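Local structure of amidohydrolase family protein (Acinetobacter baumannii, 4I6K) at residues L72-F77 and I99-H104; V122-F127 and V153-P158; L129-L134 and V163-Q168. The protein is probably a hydrolase of the amidohydrolase family that acts on 2-pyrone-4,6-dicarboxylic acid. All coordinates share one frame; numbering follows the deposited sequence.

How the interactions relate
Interactions 1 and 2 pair parallel strands of one eight-stranded barrel sheet, and their strands 96-100 and 119-125 are neighbours joined by a probable hydrogen bond from Arg123 N to Ala100 O (3.0 Å). Both are buried. Interaction 1 is mainly backbone bonds and aliphatic side chains, whereas interaction 2 adds charged, amide and aromatic groups. A bound citric acid is met from both, by Ser76 of interaction 1 and by Arg123 and Asn125 of interaction 2. Interaction 3, with its centre about 17 Å from that of the chain, is a partly buried, mostly apolar contact between a loop and helix 159-169, which follows the second strand of interaction 2. Leu126 connects interactions 2 and 3, its CD1 lying 3.6 Å from Pro132 CD.

Interaction 1. Residues L72-F77 and I99-H104; sequences LVQPSF and IAVVQH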
loop_
_atom_site.group_PDB
_atom_site.type_symbol
_atom_site.label_atom_id
_atom_site.label_comp_id
_atom_site.label_asym_id
_atom_site.label_seq_id
_atom_site.Cartn_x
_atom_site.Cartn_y
_atom_site.Cartn_z
ATOM N N LEU A 72 2.642 -8.610 0.957
ATOM C CA LEU A 72 3.511 -8.328 -0.175
ATOM C C LEU A 72 2.772 -7.561 -1.265
ATOM O O LEU A 72 1.636 -7.888 -1.616
ATOM C CB LEU A 72 4.077 -9.627 -0.732
ATOM C CG LEU A 72 5.072 -10.256 0.231
ATOM C CD1 LEU A 72 5.728 -11.468 -0.388
ATOM C CD2 LEU A 72 6.092 -9.197 0.612
ATOM N N VAL A 73 3.427 -6.536 -1.796
ATOM C CA VAL A 73 2.837 -5.703 -2.831
ATOM C C VAL A 73 3.721 -5.761 -4.073
ATOM O O VAL A 73 4.947 -5.726 -3.966
ATOM C CB VAL A 73 2.701 -4.252 -2.340
ATOM C CG1 VAL A 73 2.344 -3.329 -3.478
ATOM C CG2 VAL A 73 1.670 -4.169 -1.239
ATOM N N GLN A 74 3.103 -5.877 -5.247
ATOM C CA GLN A 74 3.853 -5.954 -6.505
ATOM C C GLN A 74 4.540 -4.625 -6.805
ATOM O O GLN A 74 3.888 -3.586 -6.826
ATOM C CB GLN A 74 2.911 -6.314 -7.664
ATOM C CG GLN A 74 3.506 -6.106 -9.073
ATOM C CD GLN A 74 4.394 -7.259 -9.485
ATOM O OE1 GLN A 74 4.824 -8.036 -8.644
ATOM N NE2 GLN A 74 4.660 -7.387 -10.777
ATOM N N PRO A 75 5.861 -4.659 -7.061
ATOM C CA PRO A 75 6.642 -3.452 -7.297
ATOM C C PRO A 75 6.469 -2.895 -8.701
ATOM O O PRO A 75 6.301 -3.647 -9.651
ATOM C CB PRO A 75 8.089 -3.916 -7.099
ATOM C CG PRO A 75 8.011 -5.324 -6.584
ATOM C CD PRO A 75 6.706 -5.862 -7.018
ATOM N N SER A 76 6.510 -1.573 -8.808
ATOM C CA SER A 76 6.414 -0.880 -10.086
ATOM C C SER A 76 7.372 -1.420 -11.142
ATOM O O SER A 76 6.979 -1.648 -12.287
ATOM C CB SER A 76 6.691 0.612 -9.892
ATOM O OG SER A 76 7.939 0.797 -9.247
ATOM N N PHE A 77 8.629 -1.628 -10.765
ATOM C CA PHE A 77 9.645 -2.018 -11.745
ATOM C C PHE A 77 9.489 -3.437 -12.250
ATOM O O PHE A 77 10.168 -3.831 -13.201
ATOM C CB PHE A 77 11.055 -1.808 -11.195
ATOM C CG PHE A 77 11.280 -2.434 -9.866
ATOM C CD1 PHE A 77 11.654 -3.771 -9.772
ATOM C CD2 PHE A 77 11.118 -1.692 -8.701
ATOM C CE1 PHE A 77 11.871 -4.365 -8.535
ATOM C CE2 PHE A 77 11.319 -2.272 -7.467
ATOM C CZ PHE A 77 11.694 -3.609 -7.378
ATOM N N ILE A 99 -0.753 -8.167 -3.096
ATOM C CA ILE A 99 -1.471 -7.233 -3.956
ATOM C C ILE A 99 -0.766 -7.289 -5.295
ATOM O O ILE A 99 0.419 -6.997 -5.379
ATOM C CB ILE A 99 -1.403 -5.778 -3.417
ATOM C CG1 ILE A 99 -2.060 -5.677 -2.042
ATOM C CG2 ILE A 99 -2.032 -4.778 -4.409
ATOM C CD1 ILE A 99 -3.518 -5.997 -2.046
ATOM N N ALA A 100 -1.490 -7.673 -6.334
ATOM C CA ALA A 100 -0.893 -7.854 -7.649
ATOM C C ALA A 100 -1.040 -6.600 -8.488
ATOM O O ALA A 100 -1.746 -5.654 -8.107
ATOM C CB ALA A 100 -1.536 -9.057 -8.382
ATOM N N VAL A 101 -0.355 -6.604 -9.627
ATOM C CA VAL A 101 -0.540 -5.596 -10.657
ATOM C C VAL A 101 -0.847 -6.357 -11.936
ATOM O O VAL A 101 -0.146 -7.313 -12.280
ATOM C CB VAL A 101 0.712 -4.723 -10.813
ATOM C CG1 VAL A 101 0.558 -3.715 -11.964
ATOM C CG2 VAL A 101 0.992 -4.000 -9.487
ATOM N N VAL A 102 -1.922 -5.956 -12.611
ATOM C CA VAL A 102 -2.414 -6.663 -13.787
ATOM C C VAL A 102 -2.941 -5.674 -14.797
ATOM O O VAL A 102 -3.330 -4.578 -14.436
ATOM C CB VAL A 102 -3.580 -7.592 -13.420
ATOM C CG1 VAL A 102 -3.135 -8.653 -12.427
ATOM C CG2 VAL A 102 -4.716 -6.774 -12.846
ATOM N N GLN A 103 -2.934 -6.058 -16.070
ATOM C CA GLN A 103 -3.609 -5.304 -17.129
ATOM C C GLN A 103 -5.089 -5.208 -16.791
ATOM O O GLN A 103 -5.674 -6.196 -16.359
ATOM C CB GLN A 103 -3.469 -6.051 -18.456
ATOM C CG GLN A 103 -2.042 -6.259 -18.916
ATOM C CD GLN A 103 -1.389 -4.959 -19.332
ATOM O OE1 GLN A 103 -1.879 -3.878 -19.005
ATOM N NE2 GLN A 103 -0.282 -5.053 -20.060
ATOM N N HIS A 104 -5.716 -4.051 -17.001
ATOM C CA HIS A 104 -7.144 -3.956 -16.722
ATOM C C HIS A 104 -7.962 -4.828 -17.679
ATOM O O HIS A 104 -9.173 -4.982 -17.507
ATOM C CB HIS A 104 -7.644 -2.514 -16.717
ATOM C CG HIS A 104 -7.635 -1.856 -18.062
ATOM N ND1 HIS A 104 -6.589 -1.070 -18.499
ATOM C CD2 HIS A 104 -8.552 -1.847 -19.057
ATOM C CE1 HIS A 104 -6.857 -0.618 -19.712
ATOM N NE2 HIS A 104 -8.042 -1.077 -20.073
#
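Val73 and Ile99 face each other across the two parallel strands of the beta-alpha-beta unit strand 69-73, helix 83-91, strand 96-100, one unit of the (beta/alpha)8 barrel. Their CA atoms lie 4.7 Å apart, and Ile99 spends both of its backbone polar groups on the neighbouring segment: its N donates to Leu72 O at 2.8 Å, and its O accepts from Gln74 N at 2.9 Å. The two bonds therefore straddle Val73, as expected of a parallel pair.

The Val73 and Ile99 side chains run alongside each other in the same direction. Val73 places CG1 opposite its own N (chi1 169°), which leaves CG2 beside that N and turned to the neighbouring strand; there it meets Ile99 CB at 4.1 Å. This face also receives Arg123 and Glu154 from the next strands, and the side chain of Val73 comes within about 6 Å of a bound citric acid. Leu72 turns the other way, its side chain ending against Met85 and Ala88 of helix 83-91.

Beyond the bridge the strands end, and side chains take over. Gln74 crosses Val101 at about a right angle, laying its aliphatic part on one methyl: CB is 3.5 Å from Val101 CG2. A bend at chi2 (81°) then carries the amide away from this apolar contact, and its NE2 is satisfied by the carbonyl oxygens of Gly79 and Asn81. The nearest side-chain approach in the pair is that of Gln74 CG to Val101 CG2, at 3.3 Å.

Interaction 2. Residues V122-F127 and V153-P158; sequences VRLNLF and VELHAP
Glu154 O takes a hydrogen bond from Leu124 N at 2.8 Å, and Arg123 CA adds a weaker CA-H...O contact at 3.2 Å. It belongs to the parallel pairing of strands 119-125 and 152-156 in the (beta/alpha)8 barrel, where the short strand axes diverge by 21° and Leu126 N still reaches His156 O.

Arg123, Asn125, Glu154 and His156 share the sheet face that meets bound citric acid, which Arg123 NH1 and Asn125 ND2 bond. Arg123 is extended from CG to NE, and its salt bridge to Glu154 is long; the stronger partners lie outside, Asp179 for Arg123 and Lys210 for Glu154. His156 CG lies anti to the backbone N (chi1 -174°), which carries the imidazole alongside Arg123 and Asn125. The Arg123 guanidinium has His156 CB over one face and is nearly parallel to the imidazole.

His156 ND1 donates to Asn125 OD1 at 2.8 Å. The oxygen lies close to the imidazole plane, but ND1 stands above the amide's carbonyl plane and not on a lone pair; amide and ring planes are 63° apart. Phe127 covers a face of that imidazole, CE2 being over its centre, although the ring planes are oblique.

On the other sheet face, Leu124 CD1 meets Leu155 CD2 at 3.7 Å. At the strand ends a CH-pi contact brings Pro158 CD over a face of the Phe127 ring, 4.1 Å from its centroid.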
loop_
_atom_site.group_PDB
_atom_site.type_symbol
_atom_site.label_atom_id
_atom_site.label_comp_id
_atom_site.label_asym_id
_atom_site.label_seq_id
_atom_site.Cartn_x
_atom_site.Cartn_y
_atom_site.Cartn_z
ATOM N N VAL A 122 -5.578 -5.344 -6.064
ATOM C CA VAL A 122 -4.696 -4.930 -7.137
ATOM C C VAL A 122 -4.262 -3.498 -6.840
ATOM O O VAL A 122 -4.935 -2.794 -6.089
ATOM C CB VAL A 122 -5.411 -4.967 -8.500
ATOM C CG1 VAL A 122 -5.684 -6.397 -8.912
ATOM C CG2 VAL A 122 -6.709 -4.177 -8.433
ATOM N N ARG A 123 -3.157 -3.064 -7.436
ATOM C CA ARG A 123 -2.593 -1.758 -7.121
ATOM C C ARG A 123 -2.487 -0.867 -8.348
ATOM O O ARG A 123 -2.014 -1.294 -9.401
ATOM C CB ARG A 123 -1.209 -1.934 -6.505
ATOM C CG ARG A 123 -0.613 -0.683 -5.879
ATOM C CD ARG A 123 0.770 -1.007 -5.320
ATOM N NE ARG A 123 1.264 0.023 -4.413
ATOM C CZ ARG A 123 2.527 0.436 -4.370
ATOM N NH1 ARG A 123 2.885 1.375 -3.505
ATOM N NH2 ARG A 123 3.425 -0.077 -5.206
ATOM N N LEU A 124 -2.936 0.373 -8.198
ATOM C CA LEU A 124 -2.717 1.412 -9.198
ATOM C C LEU A 124 -1.559 2.283 -8.735
ATOM O O LEU A 124 -1.749 3.205 -7.942
ATOM C CB LEU A 124 -3.973 2.272 -9.358
ATOM C CG LEU A 124 -5.089 1.733 -10.250
ATOM C CD1 LEU A 124 -6.430 2.345 -9.853
ATOM C CD2 LEU A 124 -4.777 2.018 -11.712
ATOM N N ASN A 125 -0.355 1.967 -9.206
ATOM C CA ASN A 125 0.826 2.733 -8.844
ATOM C C ASN A 125 1.108 3.701 -9.964
ATOM O O ASN A 125 1.687 3.333 -10.976
ATOM C CB ASN A 125 2.019 1.810 -8.618
ATOM C CG ASN A 125 3.200 2.531 -8.009
ATOM O OD1 ASN A 125 3.165 3.747 -7.807
ATOM N ND2 ASN A 125 4.255 1.782 -7.704
ATOM N N LEU A 126 0.685 4.945 -9.780
ATOM C CA LEU A 126 0.630 5.892 -10.888
ATOM C C LEU A 126 1.732 6.928 -10.884
ATOM O O LEU A 126 1.694 7.864 -11.670
ATOM C CB LEU A 126 -0.727 6.594 -10.930
ATOM C CG LEU A 126 -1.905 5.649 -11.152
ATOM C CD1 LEU A 126 -3.186 6.450 -11.131
ATOM C CD2 LEU A 126 -1.738 4.882 -12.454
ATOM N N PHE A 127 2.715 6.774 -10.008
ATOM C CA PHE A 127 3.835 7.687 -10.046
ATOM C C PHE A 127 4.580 7.564 -11.366
ATOM O O PHE A 127 4.811 6.451 -11.854
ATOM C CB PHE A 127 4.759 7.480 -8.855
ATOM C CG PHE A 127 4.334 8.242 -7.649
ATOM C CD1 PHE A 127 4.814 9.523 -7.422
ATOM C CD2 PHE A 127 3.414 7.704 -6.761
ATOM C CE1 PHE A 127 4.399 10.249 -6.308
ATOM C CE2 PHE A 127 3.001 8.417 -5.647
ATOM C CZ PHE A 127 3.496 9.693 -5.417
ATOM N N VAL A 153 -8.888 -2.321 -3.838
ATOM C CA VAL A 153 -8.098 -1.534 -4.784
ATOM C C VAL A 153 -7.143 -0.588 -4.036
ATOM O O VAL A 153 -7.584 0.311 -3.316
ATOM C CB VAL A 153 -8.985 -0.727 -5.759
ATOM C CG1 VAL A 153 -8.141 0.208 -6.609
ATOM C CG2 VAL A 153 -9.801 -1.661 -6.641
ATOM N N GLU A 154 -5.841 -0.811 -4.218
ATOM C CA GLU A 154 -4.785 -0.037 -3.557
ATOM C C GLU A 154 -4.247 1.049 -4.487
ATOM O O GLU A 154 -3.979 0.793 -5.667
ATOM C CB GLU A 154 -3.647 -0.972 -3.119
ATOM C CG GLU A 154 -2.528 -0.312 -2.304
ATOM C CD GLU A 154 -1.390 -1.285 -1.957
ATOM O OE1 GLU A 154 -1.379 -2.429 -2.472
ATOM O OE2 GLU A 154 -0.505 -0.904 -1.163
ATOM N N LEU A 155 -4.095 2.263 -3.962
ATOM C CA LEU A 155 -3.569 3.373 -4.762
ATOM C C LEU A 155 -2.236 3.876 -4.232
ATOM O O LEU A 155 -2.064 4.094 -3.031
ATOM C CB LEU A 155 -4.551 4.554 -4.802
ATOM C CG LEU A 155 -6.021 4.217 -5.064
ATOM C CD1 LEU A 155 -6.888 5.482 -5.104
ATOM C CD2 LEU A 155 -6.153 3.407 -6.341
ATOM N N HIS A 156 -1.293 4.054 -5.141
ATOM C CA HIS A 156 -0.116 4.821 -4.835
ATOM C C HIS A 156 -0.060 5.918 -5.878
ATOM O O HIS A 156 0.117 5.643 -7.060
ATOM C CB HIS A 156 1.131 3.957 -4.884
ATOM C CG HIS A 156 2.360 4.676 -4.430
ATOM N ND1 HIS A 156 3.529 4.699 -5.164
ATOM C CD2 HIS A 156 2.590 5.431 -3.329
ATOM C CE1 HIS A 156 4.431 5.418 -4.522
ATOM N NE2 HIS A 156 3.888 5.873 -3.405
ATOM N N ALA A 157 -0.240 7.159 -5.435
ATOM C CA ALA A 157 -0.431 8.256 -6.359
ATOM C C ALA A 157 -0.371 9.601 -5.654
ATOM O O ALA A 157 -0.637 9.696 -4.456
ATOM C CB ALA A 157 -1.761 8.101 -7.081
ATOM N N PRO A 158 -0.019 10.654 -6.407
ATOM C CA PRO A 158 0.028 12.008 -5.883
ATOM C C PRO A 158 -1.378 12.559 -5.666
ATOM O O PRO A 158 -2.313 12.190 -6.394
ATOM C CB PRO A 158 0.719 12.785 -7.005
ATOM C CG PRO A 158 0.352 12.014 -8.261
ATOM C CD PRO A 158 0.399 10.585 -7.821
#

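Interaction 3. Residues L129-L134 and V163-Q168; sequences LNLPAL and VQLLPQ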
loop_
_atom_site.group_PDB
_atom_site.type_symbol
_atom_site.label_atom_id
_atom_site.label_comp_id
_atom_site.label_asym_id
_atom_site.label_seq_id
_atom_site.Cartn_x
_atom_site.Cartn_y
_atom_site.Cartn_z
ATOM N N LEU A 129 3.507 8.194 -14.165
ATOM C CA LEU A 129 2.613 7.697 -15.206
ATOM C C LEU A 129 1.433 8.628 -15.422
ATOM O O LEU A 129 1.228 9.579 -14.664
ATOM C CB LEU A 129 2.103 6.303 -14.844
ATOM C CG LEU A 129 3.179 5.221 -14.745
ATOM C CD1 LEU A 129 2.601 4.004 -14.065
ATOM C CD2 LEU A 129 3.726 4.880 -16.121
ATOM N N ASN A 130 0.656 8.356 -16.462
ATOM C CA ASN A 130 -0.526 9.157 -16.712
ATOM C C ASN A 130 -1.679 8.617 -15.902
ATOM O O ASN A 130 -1.741 7.422 -15.614
ATOM C CB ASN A 130 -0.899 9.155 -18.193
ATOM C CG ASN A 130 0.123 9.870 -19.057
ATOM O OD1 ASN A 130 0.588 9.323 -20.054
ATOM N ND2 ASN A 130 0.478 11.096 -18.679
ATOM N N LEU A 131 -2.588 9.513 -15.536
ATOM C CA LEU A 131 -3.808 9.160 -14.830
ATOM C C LEU A 131 -4.758 8.446 -15.802
ATOM O O LEU A 131 -5.196 9.035 -16.776
ATOM C CB LEU A 131 -4.443 10.450 -14.314
ATOM C CG LEU A 131 -5.575 10.486 -13.287
ATOM C CD1 LEU A 131 -5.029 10.271 -11.876
ATOM C CD2 LEU A 131 -6.304 11.830 -13.390
ATOM N N PRO A 132 -5.079 7.166 -15.551
ATOM C CA PRO A 132 -5.956 6.515 -16.521
ATOM C C PRO A 132 -7.392 6.994 -16.374
ATOM O O PRO A 132 -7.771 7.516 -15.329
ATOM C CB PRO A 132 -5.865 5.030 -16.139
ATOM C CG PRO A 132 -5.592 5.035 -14.675
ATOM C CD PRO A 132 -4.727 6.276 -14.427
ATOM N N ALA A 133 -8.189 6.815 -17.418
ATOM C CA ALA A 133 -9.603 7.126 -17.327
ATOM C C ALA A 133 -10.330 5.885 -16.843
ATOM O O ALA A 133 -10.302 4.844 -17.491
ATOM C CB ALA A 133 -10.139 7.585 -18.663
ATOM N N LEU A 134 -10.977 5.996 -15.691
ATOM C CA LEU A 134 -11.603 4.836 -15.069
ATOM C C LEU A 134 -13.064 4.629 -15.478
ATOM O O LEU A 134 -13.649 3.568 -15.212
ATOM C CB LEU A 134 -11.479 4.944 -13.555
ATOM C CG LEU A 134 -10.053 4.800 -13.040
ATOM C CD1 LEU A 134 -10.040 4.785 -11.521
ATOM C CD2 LEU A 134 -9.421 3.545 -13.600
ATOM N N VAL A 163 -7.355 12.958 -6.035
ATOM C CA VAL A 163 -8.563 13.785 -6.087
ATOM C C VAL A 163 -9.438 13.406 -7.294
ATOM O O VAL A 163 -10.660 13.613 -7.303
ATOM C CB VAL A 163 -8.209 15.274 -6.164
ATOM C CG1 VAL A 163 -9.448 16.090 -6.489
ATOM C CG2 VAL A 163 -7.558 15.745 -4.861
ATOM N N GLN A 164 -8.782 12.828 -8.294
ATOM C CA GLN A 164 -9.391 12.421 -9.552
ATOM C C GLN A 164 -9.980 11.026 -9.475
ATOM O O GLN A 164 -11.021 10.733 -10.068
ATOM C CB GLN A 164 -8.287 12.347 -10.590
ATOM C CG GLN A 164 -8.735 12.601 -11.961
ATOM C CD GLN A 164 -8.736 14.060 -12.242
ATOM O OE1 GLN A 164 -9.411 14.835 -11.558
ATOM N NE2 GLN A 164 -7.965 14.463 -13.244
ATOM N N LEU A 165 -9.276 10.154 -8.762
ATOM C CA LEU A 165 -9.590 8.731 -8.730
ATOM C C LEU A 165 -10.716 8.365 -7.777
ATOM O O LEU A 165 -11.595 7.572 -8.116
ATOM C CB LEU A 165 -8.337 7.938 -8.364
ATOM C CG LEU A 165 -7.231 7.989 -9.418
ATOM C CD1 LEU A 165 -5.887 7.665 -8.800
ATOM C CD2 LEU A 165 -7.572 7.033 -10.547
ATOM N N LEU A 166 -10.678 8.931 -6.580
ATOM C CA LEU A 166 -11.641 8.564 -5.555
ATOM C C LEU A 166 -13.081 8.704 -6.052
ATOM O O LEU A 166 -13.908 7.811 -5.832
ATOM C CB LEU A 166 -11.418 9.379 -4.273
ATOM C CG LEU A 166 -10.190 9.027 -3.408
ATOM C CD1 LEU A 166 -10.428 9.329 -1.925
ATOM C CD2 LEU A 166 -9.811 7.574 -3.574
ATOM N N PRO A 167 -13.395 9.832 -6.712
ATOM C CA PRO A 167 -14.761 10.032 -7.194
ATOM C C PRO A 167 -15.238 8.898 -8.094
ATOM O O PRO A 167 -16.381 8.486 -7.992
ATOM C CB PRO A 167 -14.665 11.344 -7.977
ATOM C CG PRO A 167 -13.635 12.104 -7.258
ATOM C CD PRO A 167 -12.592 11.060 -6.847
ATOM N N GLN A 168 -14.369 8.397 -8.963
ATOM C CA GLN A 168 -14.718 7.261 -9.826
ATOM C C GLN A 168 -14.862 5.950 -9.052
ATOM O O GLN A 168 -15.760 5.125 -9.321
ATOM C CB GLN A 168 -13.679 7.117 -10.939
ATOM C CG GLN A 168 -14.018 7.985 -12.133
ATOM C CD GLN A 168 -12.803 8.598 -12.787
ATOM O OE1 GLN A 168 -12.924 9.557 -13.549
ATOM N NE2 GLN A 168 -11.623 8.056 -12.495
#
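Leu134 and Leu165 form the tight part of this contact between loop 129-134 and helix 159-169: Leu134 CD1 meets Leu165 CD2 at 3.5 Å, closer than usual for two methyl carbons. Both residues are buried, and their side chains cross at a slant. Leu165, with CG beside its backbone N (chi1 -67°), serves two loop residues: CD2 goes to Leu134, while CG lies 4.0 Å from Leu131 CD1, with CD1 of Leu165 close to the same methyl. Leu131 and Leu165 slide past each other in opposite directions.

Gln168, partly exposed, lays its amide close against aliphatic carbon, its NE2 lying 3.3 Å from Leu134 CB, with no polar bond between the two segments. Toward solvent the fit is less certain. Gln164 is exposed and partly covers Leu131, but their closest carbons in the model sit implausibly near each other, so the detail there is doubtful.

Leu126, earlier in the same loop, touches Leu165, and Trp139 of helix 137-148 touches Leu134, extending the apolar cluster. The contact thus joins the loop following one barrel strand to the outer helix following the next, as expected between adjacent units of a (beta/alpha)8 barrel.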